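PDB 3UQZ: DNA processing protein DprA from Streptococcus pneumoniae, which binds single-stranded DNA cooperatively, protects it from nucleases and helps load RecA onto it during natural transformation. Local coordinates for residues F68-I76 and A91-L101; L155-I165 and L180-H188. One frame throughout, in Å; residues are numbered along the deposited sequence.

Contact 1: residues F68-I76 and A91-L101; sequences FQKFPSFSI and APVLLFYKGNL
F74 and L95 exchange two backbone hydrogen bonds, F74 N to L95 O (3.1 Å) and L95 N to F74 O (3.0 Å). They form the hydrogen-bonded pair of an antiparallel ladder in which strand 73-75 edges the extended Rossmann-like sheet through strand 94-99. S73 with F96 and S75 with L94 are the flanking non-hydrogen-bonded pairs. Bonds from Y97 N to P72 O and from I76 N to V93 O continue the ladder at both ends. F74 is large and flat enough to lean across L95 on the partner strand: a chi1 of 68° wedges CG between the two main-chain branches, and the ring takes L95 CB over one face and Y97 CD2 at its edge, while L101 CD2 reaches F74 CE2 at 3.7 Å. On the face bearing S73 and S75, F96 CE1 lies 3.9 Å from F68 CD1, and Y9 of helix 5-13 packs edge-to-face on F96, joining the sheet to the N-terminal helices. S75, small enough to fit against that helix, hydrogen-bonds N5 through OG. Y97 lies between two aliphatic groups: L101 CD2 over the centre of one ring face and, on the opposite face, P72 CG in a CH-pi contact 3.9 Å from the ring centroid.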
loop_
_atom_site.group_PDB
_atom_site.type_symbol
_atom_site.label_atom_id
_atom_site.label_comp_id
_atom_site.label_asym_id
_atom_site.label_seq_id
_atom_site.Cartn_x
_atom_site.Cartn_y
_atom_site.Cartn_z
ATOM N N PHE A 68 -11.883 -42.743 -16.532
ATOM C CA PHE A 68 -12.420 -42.160 -15.303
ATOM C C PHE A 68 -11.760 -42.723 -14.032
ATOM O O PHE A 68 -11.574 -41.982 -13.060
ATOM C CB PHE A 68 -13.951 -42.345 -15.250
ATOM C CG PHE A 68 -14.608 -41.923 -13.958
ATOM C CD1 PHE A 68 -14.792 -40.577 -13.657
ATOM C CD2 PHE A 68 -15.043 -42.873 -13.039
ATOM C CE1 PHE A 68 -15.399 -40.187 -12.459
ATOM C CE2 PHE A 68 -15.644 -42.486 -11.839
ATOM C CZ PHE A 68 -15.812 -41.145 -11.555
ATOM N N GLN A 69 -11.436 -44.026 -14.032
ATOM C CA GLN A 69 -10.862 -44.704 -12.869
ATOM C C GLN A 69 -9.338 -44.605 -12.706
ATOM O O GLN A 69 -8.831 -44.938 -11.629
ATOM C CB GLN A 69 -11.378 -46.150 -12.768
ATOM C CG GLN A 69 -12.840 -46.216 -12.324
ATOM C CD GLN A 69 -13.430 -47.595 -12.390
ATOM O OE1 GLN A 69 -13.138 -48.387 -13.292
ATOM N NE2 GLN A 69 -14.328 -47.892 -11.465
ATOM N N LYS A 70 -8.617 -44.091 -13.740
ATOM C CA LYS A 70 -7.154 -43.917 -13.718
ATOM C C LYS A 70 -6.680 -43.126 -12.491
ATOM O O LYS A 70 -5.699 -43.512 -11.869
ATOM C CB LYS A 70 -6.636 -43.283 -15.021
ATOM C CG LYS A 70 -5.147 -43.486 -15.217
ATOM C CD LYS A 70 -4.542 -42.560 -16.248
ATOM C CE LYS A 70 -3.172 -43.056 -16.640
ATOM N NZ LYS A 70 -2.542 -42.194 -17.665
ATOM N N PHE A 71 -7.390 -42.044 -12.138
ATOM C CA PHE A 71 -7.111 -41.230 -10.953
ATOM C C PHE A 71 -8.399 -41.119 -10.137
ATOM O O PHE A 71 -9.476 -40.978 -10.743
ATOM C CB PHE A 71 -6.587 -39.822 -11.331
ATOM C CG PHE A 71 -5.251 -39.814 -12.035
ATOM C CD1 PHE A 71 -4.073 -40.052 -11.333
ATOM C CD2 PHE A 71 -5.168 -39.583 -13.402
ATOM C CE1 PHE A 71 -2.839 -40.067 -11.992
ATOM C CE2 PHE A 71 -3.932 -39.582 -14.054
ATOM C CZ PHE A 71 -2.777 -39.811 -13.342
ATOM N N PRO A 72 -8.323 -41.152 -8.775
ATOM C CA PRO A 72 -9.551 -41.020 -7.967
ATOM C C PRO A 72 -10.211 -39.649 -8.130
ATOM O O PRO A 72 -9.615 -38.740 -8.715
ATOM C CB PRO A 72 -9.067 -41.262 -6.526
ATOM C CG PRO A 72 -7.634 -40.929 -6.550
ATOM C CD PRO A 72 -7.130 -41.290 -7.913
ATOM N N SER A 73 -11.451 -39.509 -7.631
ATOM C CA SER A 73 -12.205 -38.270 -7.762
ATOM C C SER A 73 -13.237 -38.101 -6.662
ATOM O O SER A 73 -13.449 -39.006 -5.853
ATOM C CB SER A 73 -12.886 -38.213 -9.132
ATOM O OG SER A 73 -13.683 -39.360 -9.385
ATOM N N PHE A 74 -13.851 -36.912 -6.620
ATOM C CA PHE A 74 -14.946 -36.520 -5.736
ATOM C C PHE A 74 -15.740 -35.424 -6.434
ATOM O O PHE A 74 -15.177 -34.680 -7.245
ATOM C CB PHE A 74 -14.466 -36.099 -4.330
ATOM C CG PHE A 74 -13.668 -34.815 -4.234
ATOM C CD1 PHE A 74 -14.296 -33.607 -3.936
ATOM C CD2 PHE A 74 -12.284 -34.816 -4.426
ATOM C CE1 PHE A 74 -13.566 -32.414 -3.873
ATOM C CE2 PHE A 74 -11.555 -33.622 -4.354
ATOM C CZ PHE A 74 -12.200 -32.432 -4.072
ATOM N N SER A 75 -17.054 -35.360 -6.171
ATOM C CA SER A 75 -17.944 -34.387 -6.806
ATOM C C SER A 75 -18.621 -33.496 -5.777
ATOM O O SER A 75 -18.538 -33.766 -4.578
ATOM C CB SER A 75 -19.000 -35.104 -7.646
ATOM O OG SER A 75 -19.940 -35.790 -6.834
ATOM N N ILE A 76 -19.355 -32.480 -6.258
ATOM C CA ILE A 76 -20.144 -31.559 -5.444
ATOM C C ILE A 76 -21.260 -32.304 -4.650
ATOM O O ILE A 76 -21.835 -31.729 -3.731
ATOM C CB ILE A 76 -20.651 -30.373 -6.324
ATOM C CG1 ILE A 76 -21.012 -29.119 -5.469
ATOM C CG2 ILE A 76 -21.763 -30.800 -7.290
ATOM C CD1 ILE A 76 -20.854 -27.751 -6.180
ATOM N N ALA A 91 -18.926 -23.373 -9.390
ATOM C CA ALA A 91 -18.132 -24.273 -8.556
ATOM C C ALA A 91 -17.813 -25.573 -9.326
ATOM O O ALA A 91 -18.699 -26.087 -10.011
ATOM C CB ALA A 91 -18.887 -24.594 -7.282
ATOM N N PRO A 92 -16.555 -26.082 -9.308
ATOM C CA PRO A 92 -16.254 -27.327 -10.048
ATOM C C PRO A 92 -17.185 -28.447 -9.630
ATOM O O PRO A 92 -17.399 -28.693 -8.447
ATOM C CB PRO A 92 -14.791 -27.635 -9.697
ATOM C CG PRO A 92 -14.493 -26.815 -8.523
ATOM C CD PRO A 92 -15.366 -25.594 -8.582
ATOM N N VAL A 93 -17.820 -29.052 -10.614
ATOM C CA VAL A 93 -18.792 -30.116 -10.400
ATOM C C VAL A 93 -18.131 -31.479 -10.073
ATOM O O VAL A 93 -18.677 -32.256 -9.288
ATOM C CB VAL A 93 -19.800 -30.112 -11.568
ATOM C CG1 VAL A 93 -19.549 -31.215 -12.589
ATOM C CG2 VAL A 93 -21.221 -30.091 -11.065
ATOM N N LEU A 94 -16.926 -31.723 -10.622
ATOM C CA LEU A 94 -16.146 -32.941 -10.418
ATOM C C LEU A 94 -14.651 -32.589 -10.421
ATOM O O LEU A 94 -14.204 -31.845 -11.292
ATOM C CB LEU A 94 -16.481 -33.978 -11.526
ATOM C CG LEU A 94 -15.720 -35.321 -11.539
ATOM C CD1 LEU A 94 -16.286 -36.293 -10.533
ATOM C CD2 LEU A 94 -15.750 -35.944 -12.916
ATOM N N LEU A 95 -13.898 -33.116 -9.439
ATOM C CA LEU A 95 -12.451 -32.910 -9.298
ATOM C C LEU A 95 -11.713 -34.224 -9.127
ATOM O O LEU A 95 -12.049 -35.015 -8.244
ATOM C CB LEU A 95 -12.084 -31.974 -8.109
ATOM C CG LEU A 95 -12.373 -30.472 -8.253
ATOM C CD1 LEU A 95 -12.345 -29.782 -6.909
ATOM C CD2 LEU A 95 -11.400 -29.808 -9.202
ATOM N N PHE A 96 -10.692 -34.440 -9.965
ATOM C CA PHE A 96 -9.800 -35.588 -9.894
ATOM C C PHE A 96 -8.644 -35.172 -9.012
ATOM O O PHE A 96 -8.281 -33.994 -9.007
ATOM C CB PHE A 96 -9.282 -35.982 -11.272
ATOM C CG PHE A 96 -10.353 -36.501 -12.187
ATOM C CD1 PHE A 96 -10.739 -37.835 -12.145
ATOM C CD2 PHE A 96 -10.971 -35.660 -13.103
ATOM C CE1 PHE A 96 -11.726 -38.318 -13.009
ATOM C CE2 PHE A 96 -11.961 -36.141 -13.957
ATOM C CZ PHE A 96 -12.323 -37.470 -13.913
ATOM N N TYR A 97 -8.085 -36.115 -8.246
ATOM C CA TYR A 97 -7.004 -35.815 -7.322
ATOM C C TYR A 97 -5.933 -36.888 -7.266
ATOM O O TYR A 97 -6.139 -38.031 -7.676
ATOM C CB TYR A 97 -7.554 -35.495 -5.920
ATOM C CG TYR A 97 -8.076 -36.692 -5.161
ATOM C CD1 TYR A 97 -7.256 -37.406 -4.291
ATOM C CD2 TYR A 97 -9.405 -37.091 -5.284
ATOM C CE1 TYR A 97 -7.731 -38.510 -3.593
ATOM C CE2 TYR A 97 -9.894 -38.197 -4.588
ATOM C CZ TYR A 97 -9.053 -38.901 -3.744
ATOM O OH TYR A 97 -9.541 -39.973 -3.035
ATOM N N LYS A 98 -4.794 -36.485 -6.724
ATOM C CA LYS A 98 -3.609 -37.280 -6.492
ATOM C C LYS A 98 -3.070 -36.803 -5.143
ATOM O O LYS A 98 -2.649 -35.662 -5.017
ATOM C CB LYS A 98 -2.601 -37.042 -7.630
ATOM C CG LYS A 98 -1.377 -37.925 -7.570
ATOM C CD LYS A 98 -1.416 -39.065 -8.573
ATOM C CE LYS A 98 -0.131 -39.871 -8.538
ATOM N NZ LYS A 98 0.132 -40.489 -7.201
ATOM N N GLY A 99 -3.178 -37.652 -4.137
ATOM C CA GLY A 99 -2.698 -37.344 -2.802
ATOM C C GLY A 99 -3.705 -37.521 -1.684
ATOM O O GLY A 99 -4.649 -38.313 -1.783
ATOM N N ASN A 100 -3.480 -36.768 -0.599
ATOM C CA ASN A 100 -4.244 -36.815 0.632
ATOM C C ASN A 100 -5.356 -35.776 0.681
ATOM O O ASN A 100 -5.081 -34.572 0.773
ATOM C CB ASN A 100 -3.286 -36.679 1.832
ATOM C CG ASN A 100 -3.894 -36.888 3.192
ATOM O OD1 ASN A 100 -4.978 -37.478 3.364
ATOM N ND2 ASN A 100 -3.168 -36.435 4.196
ATOM N N LEU A 101 -6.622 -36.256 0.683
ATOM C CA LEU A 101 -7.813 -35.410 0.765
ATOM C C LEU A 101 -7.972 -34.737 2.122
ATOM O O LEU A 101 -8.790 -33.826 2.230
ATOM C CB LEU A 101 -9.090 -36.203 0.441
ATOM C CG LEU A 101 -9.431 -36.485 -1.018
ATOM C CD1 LEU A 101 -10.821 -37.091 -1.130
ATOM C CD2 LEU A 101 -9.369 -35.230 -1.870
#

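Contact 2: residues L155-I165 and L180-H188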
loop_
_atom_site.group_PDB
_atom_site.type_symbol
_atom_site.label_atom_id
_atom_site.label_comp_id
_atom_site.label_asym_id
_atom_site.label_seq_id
_atom_site.Cartn_x
_atom_site.Cartn_y
_atom_site.Cartn_z
ATOM N N LEU A 155 6.842 -26.288 1.922
ATOM C CA LEU A 155 7.585 -27.545 2.063
ATOM C C LEU A 155 8.783 -27.427 2.991
ATOM O O LEU A 155 8.930 -28.243 3.903
ATOM C CB LEU A 155 8.001 -28.097 0.691
ATOM C CG LEU A 155 6.860 -28.467 -0.262
ATOM C CD1 LEU A 155 7.395 -28.959 -1.577
ATOM C CD2 LEU A 155 5.949 -29.492 0.333
ATOM N N GLN A 156 9.587 -26.374 2.802
ATOM C CA GLN A 156 10.747 -26.104 3.631
ATOM C C GLN A 156 10.411 -25.836 5.092
ATOM O O GLN A 156 11.150 -26.282 5.971
ATOM C CB GLN A 156 11.596 -24.983 3.044
ATOM C CG GLN A 156 13.003 -25.477 2.764
ATOM C CD GLN A 156 14.083 -24.480 3.115
ATOM O OE1 GLN A 156 14.038 -23.318 2.701
ATOM N NE2 GLN A 156 15.117 -24.924 3.838
ATOM N N ASN A 157 9.305 -25.148 5.357
ATOM C CA ASN A 157 8.913 -24.840 6.726
ATOM C C ASN A 157 8.382 -26.062 7.490
ATOM O O ASN A 157 8.292 -26.031 8.718
ATOM C CB ASN A 157 7.907 -23.674 6.745
ATOM C CG ASN A 157 8.262 -22.590 7.736
ATOM O OD1 ASN A 157 9.388 -22.057 7.747
ATOM N ND2 ASN A 157 7.306 -22.238 8.592
ATOM N N GLY A 158 8.075 -27.125 6.759
ATOM C CA GLY A 158 7.495 -28.345 7.303
ATOM C C GLY A 158 5.977 -28.268 7.309
ATOM O O GLY A 158 5.314 -28.919 8.126
ATOM N N GLY A 159 5.434 -27.456 6.398
ATOM C CA GLY A 159 4.002 -27.229 6.248
ATOM C C GLY A 159 3.359 -28.013 5.123
ATOM O O GLY A 159 3.994 -28.862 4.494
ATOM N N LYS A 160 2.085 -27.722 4.858
ATOM C CA LYS A 160 1.314 -28.434 3.841
ATOM C C LYS A 160 0.948 -27.563 2.660
ATOM O O LYS A 160 0.714 -26.372 2.838
ATOM C CB LYS A 160 0.055 -29.073 4.465
ATOM C CG LYS A 160 0.317 -30.044 5.643
ATOM C CD LYS A 160 1.266 -31.238 5.359
ATOM C CE LYS A 160 0.701 -32.316 4.460
ATOM N NZ LYS A 160 1.689 -33.403 4.222
ATOM N N THR A 161 0.893 -28.157 1.453
ATOM C CA THR A 161 0.520 -27.459 0.220
ATOM C C THR A 161 -0.502 -28.203 -0.674
ATOM O O THR A 161 -0.462 -29.433 -0.774
ATOM C CB THR A 161 1.770 -26.972 -0.558
ATOM O OG1 THR A 161 1.367 -25.981 -1.500
ATOM C CG2 THR A 161 2.493 -28.083 -1.295
ATOM N N ILE A 162 -1.396 -27.438 -1.337
ATOM C CA ILE A 162 -2.352 -27.963 -2.322
ATOM C C ILE A 162 -2.041 -27.294 -3.658
ATOM O O ILE A 162 -1.947 -26.069 -3.714
ATOM C CB ILE A 162 -3.857 -27.773 -1.938
ATOM C CG1 ILE A 162 -4.219 -28.506 -0.637
ATOM C CG2 ILE A 162 -4.795 -28.208 -3.092
ATOM C CD1 ILE A 162 -5.571 -28.123 -0.049
ATOM N N ALA A 163 -1.886 -28.091 -4.729
ATOM C CA ALA A 163 -1.683 -27.590 -6.094
ATOM C C ALA A 163 -2.946 -27.824 -6.933
ATOM O O ALA A 163 -3.528 -28.914 -6.889
ATOM C CB ALA A 163 -0.496 -28.260 -6.748
ATOM N N VAL A 164 -3.390 -26.793 -7.664
ATOM C CA VAL A 164 -4.550 -26.869 -8.571
ATOM C C VAL A 164 -3.954 -26.698 -9.985
ATOM O O VAL A 164 -3.383 -25.653 -10.288
ATOM C CB VAL A 164 -5.664 -25.830 -8.220
ATOM C CG1 VAL A 164 -6.916 -26.032 -9.066
ATOM C CG2 VAL A 164 -6.019 -25.898 -6.737
ATOM N N ILE A 165 -3.970 -27.757 -10.793
ATOM C CA ILE A 165 -3.351 -27.721 -12.122
ATOM C C ILE A 165 -4.317 -27.430 -13.280
ATOM O O ILE A 165 -5.541 -27.480 -13.109
ATOM C CB ILE A 165 -2.463 -28.974 -12.365
ATOM C CG1 ILE A 165 -3.268 -30.290 -12.231
ATOM C CG2 ILE A 165 -1.229 -28.945 -11.447
ATOM C CD1 ILE A 165 -2.547 -31.563 -12.708
ATOM N N LEU A 180 8.434 -31.555 -8.608
ATOM C CA LEU A 180 7.630 -30.867 -7.589
ATOM C C LEU A 180 6.165 -31.321 -7.653
ATOM O O LEU A 180 5.577 -31.558 -6.602
ATOM C CB LEU A 180 7.763 -29.337 -7.721
ATOM C CG LEU A 180 7.122 -28.455 -6.638
ATOM C CD1 LEU A 180 7.764 -28.686 -5.284
ATOM C CD2 LEU A 180 7.230 -27.004 -7.008
ATOM N N GLN A 181 5.598 -31.489 -8.871
ATOM C CA GLN A 181 4.217 -31.961 -9.052
ATOM C C GLN A 181 4.090 -33.407 -8.559
ATOM O O GLN A 181 3.121 -33.737 -7.864
ATOM C CB GLN A 181 3.762 -31.839 -10.526
ATOM C CG GLN A 181 2.262 -32.088 -10.705
ATOM C CD GLN A 181 1.775 -31.924 -12.115
ATOM O OE1 GLN A 181 2.018 -30.909 -12.768
ATOM N NE2 GLN A 181 1.041 -32.913 -12.598
ATOM N N ASP A 182 5.075 -34.253 -8.919
ATOM C CA ASP A 182 5.132 -35.658 -8.517
ATOM C C ASP A 182 5.205 -35.786 -7.004
ATOM O O ASP A 182 4.473 -36.607 -6.443
ATOM C CB ASP A 182 6.325 -36.372 -9.171
ATOM C CG ASP A 182 6.078 -36.877 -10.578
ATOM O OD1 ASP A 182 4.947 -37.341 -10.857
ATOM O OD2 ASP A 182 7.035 -36.895 -11.375
ATOM N N TYR A 183 6.049 -34.957 -6.348
ATOM C CA TYR A 183 6.213 -34.965 -4.897
ATOM C C TYR A 183 4.962 -34.487 -4.179
ATOM O O TYR A 183 4.563 -35.114 -3.197
ATOM C CB TYR A 183 7.463 -34.168 -4.449
ATOM C CG TYR A 183 7.569 -34.068 -2.946
ATOM C CD1 TYR A 183 7.872 -35.188 -2.175
ATOM C CD2 TYR A 183 7.247 -32.886 -2.280
ATOM C CE1 TYR A 183 7.899 -35.120 -0.782
ATOM C CE2 TYR A 183 7.276 -32.805 -0.887
ATOM C CZ TYR A 183 7.623 -33.922 -0.143
ATOM O OH TYR A 183 7.634 -33.867 1.230
ATOM N N ILE A 184 4.362 -33.367 -4.652
ATOM C CA ILE A 184 3.131 -32.823 -4.084
ATOM C C ILE A 184 2.029 -33.884 -4.205
ATOM O O ILE A 184 1.277 -34.074 -3.260
ATOM C CB ILE A 184 2.762 -31.417 -4.647
ATOM C CG1 ILE A 184 3.762 -30.349 -4.165
ATOM C CG2 ILE A 184 1.307 -31.001 -4.295
ATOM C CD1 ILE A 184 3.724 -29.061 -4.987
ATOM N N GLY A 185 2.027 -34.639 -5.298
ATOM C CA GLY A 185 1.089 -35.740 -5.497
ATOM C C GLY A 185 1.316 -36.903 -4.555
ATOM O O GLY A 185 0.369 -37.601 -4.207
ATOM N N ASN A 186 2.569 -37.109 -4.119
ATOM C CA ASN A 186 2.950 -38.173 -3.184
ATOM C C ASN A 186 2.564 -37.851 -1.734
ATOM O O ASN A 186 1.755 -38.567 -1.137
ATOM C CB ASN A 186 4.460 -38.427 -3.237
ATOM C CG ASN A 186 4.973 -39.023 -4.507
ATOM O OD1 ASN A 186 4.389 -39.965 -5.061
ATOM N ND2 ASN A 186 6.135 -38.534 -4.950
ATOM N N ASP A 187 3.184 -36.810 -1.166
ATOM C CA ASP A 187 3.028 -36.427 0.229
ATOM C C ASP A 187 1.925 -35.440 0.577
ATOM O O ASP A 187 1.525 -35.396 1.742
ATOM C CB ASP A 187 4.374 -35.916 0.774
ATOM C CG ASP A 187 5.467 -36.965 0.904
ATOM O OD1 ASP A 187 5.337 -38.041 0.282
ATOM O OD2 ASP A 187 6.463 -36.696 1.613
ATOM N N HIS A 188 1.451 -34.641 -0.410
ATOM C CA HIS A 188 0.448 -33.581 -0.239
ATOM C C HIS A 188 -0.809 -33.864 -1.079
ATOM O O HIS A 188 -1.251 -35.005 -1.094
ATOM C CB HIS A 188 1.105 -32.223 -0.570
ATOM C CG HIS A 188 2.297 -31.937 0.284
ATOM N ND1 HIS A 188 2.186 -31.188 1.435
ATOM C CD2 HIS A 188 3.565 -32.402 0.183
ATOM C CE1 HIS A 188 3.389 -31.200 1.990
ATOM N NE2 HIS A 188 4.251 -31.926 1.277
#
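H188 is held between K160 and T161, its imidazole taking K160 NZ over one face and T161 CG2 over the other, 4.0 Å above the plane. G159 O lies at the ring's edge, 3.5 Å from H188 CE1, and L155 CD2 approaches obliquely. A flat ring suits this slot, where the chain leaves helix 178-187. Bends at chi2 and chi3 fold the long lysine back across the imidazole, and K160 NZ donates a hydrogen bond to D187 O (3.2 Å) at the helix's C-terminal end, where a positive charge is probably welcome. These elements belong to a beta-alpha-beta crossover of the Rossmann-like fold: strand 161-164, helix 178-187, then strand 189-192 beside the first. Next along the strand, small and beta-branched side chains meet between strand and helix; T161 CG2 touches I184 CG1 at 3.9 Å, and the small A163 leaves room for I184 CG2. L155, from the preceding helix, slides past Y183, touching the ring edge with CD2, and places its CD1 3.7 Å from L180 CD1. Further out, T161 OG1 bonds to I138 O of the adjacent strand, while Q181, whose extended chain passes I165, gives its NE2 to V171 O.

Contacts 1 and 2 reach the same sheet, their centres about 17 Å apart, and strand 189-192 lies between strands 94-99 and 161-164. Contact 1 is strand against strand at the sheet's edge, so main-chain hydrogen bonds set its register and aromatic rings cover it, partly against the N-terminal helices. Contact 2 packs a helix on a strand from the parallel part of the sheet, with side chains doing most of the work and one lysine bond to a helix-end carbonyl. Both are partly buried, with F74 central to contact 1 and H188 to contact 2, while P72 and D187 lie at the exposed margins. They meet directly where N100 N probably hydrogen-bonds H188 O at 2.9 Å, and where K98 CG packs on G185 O.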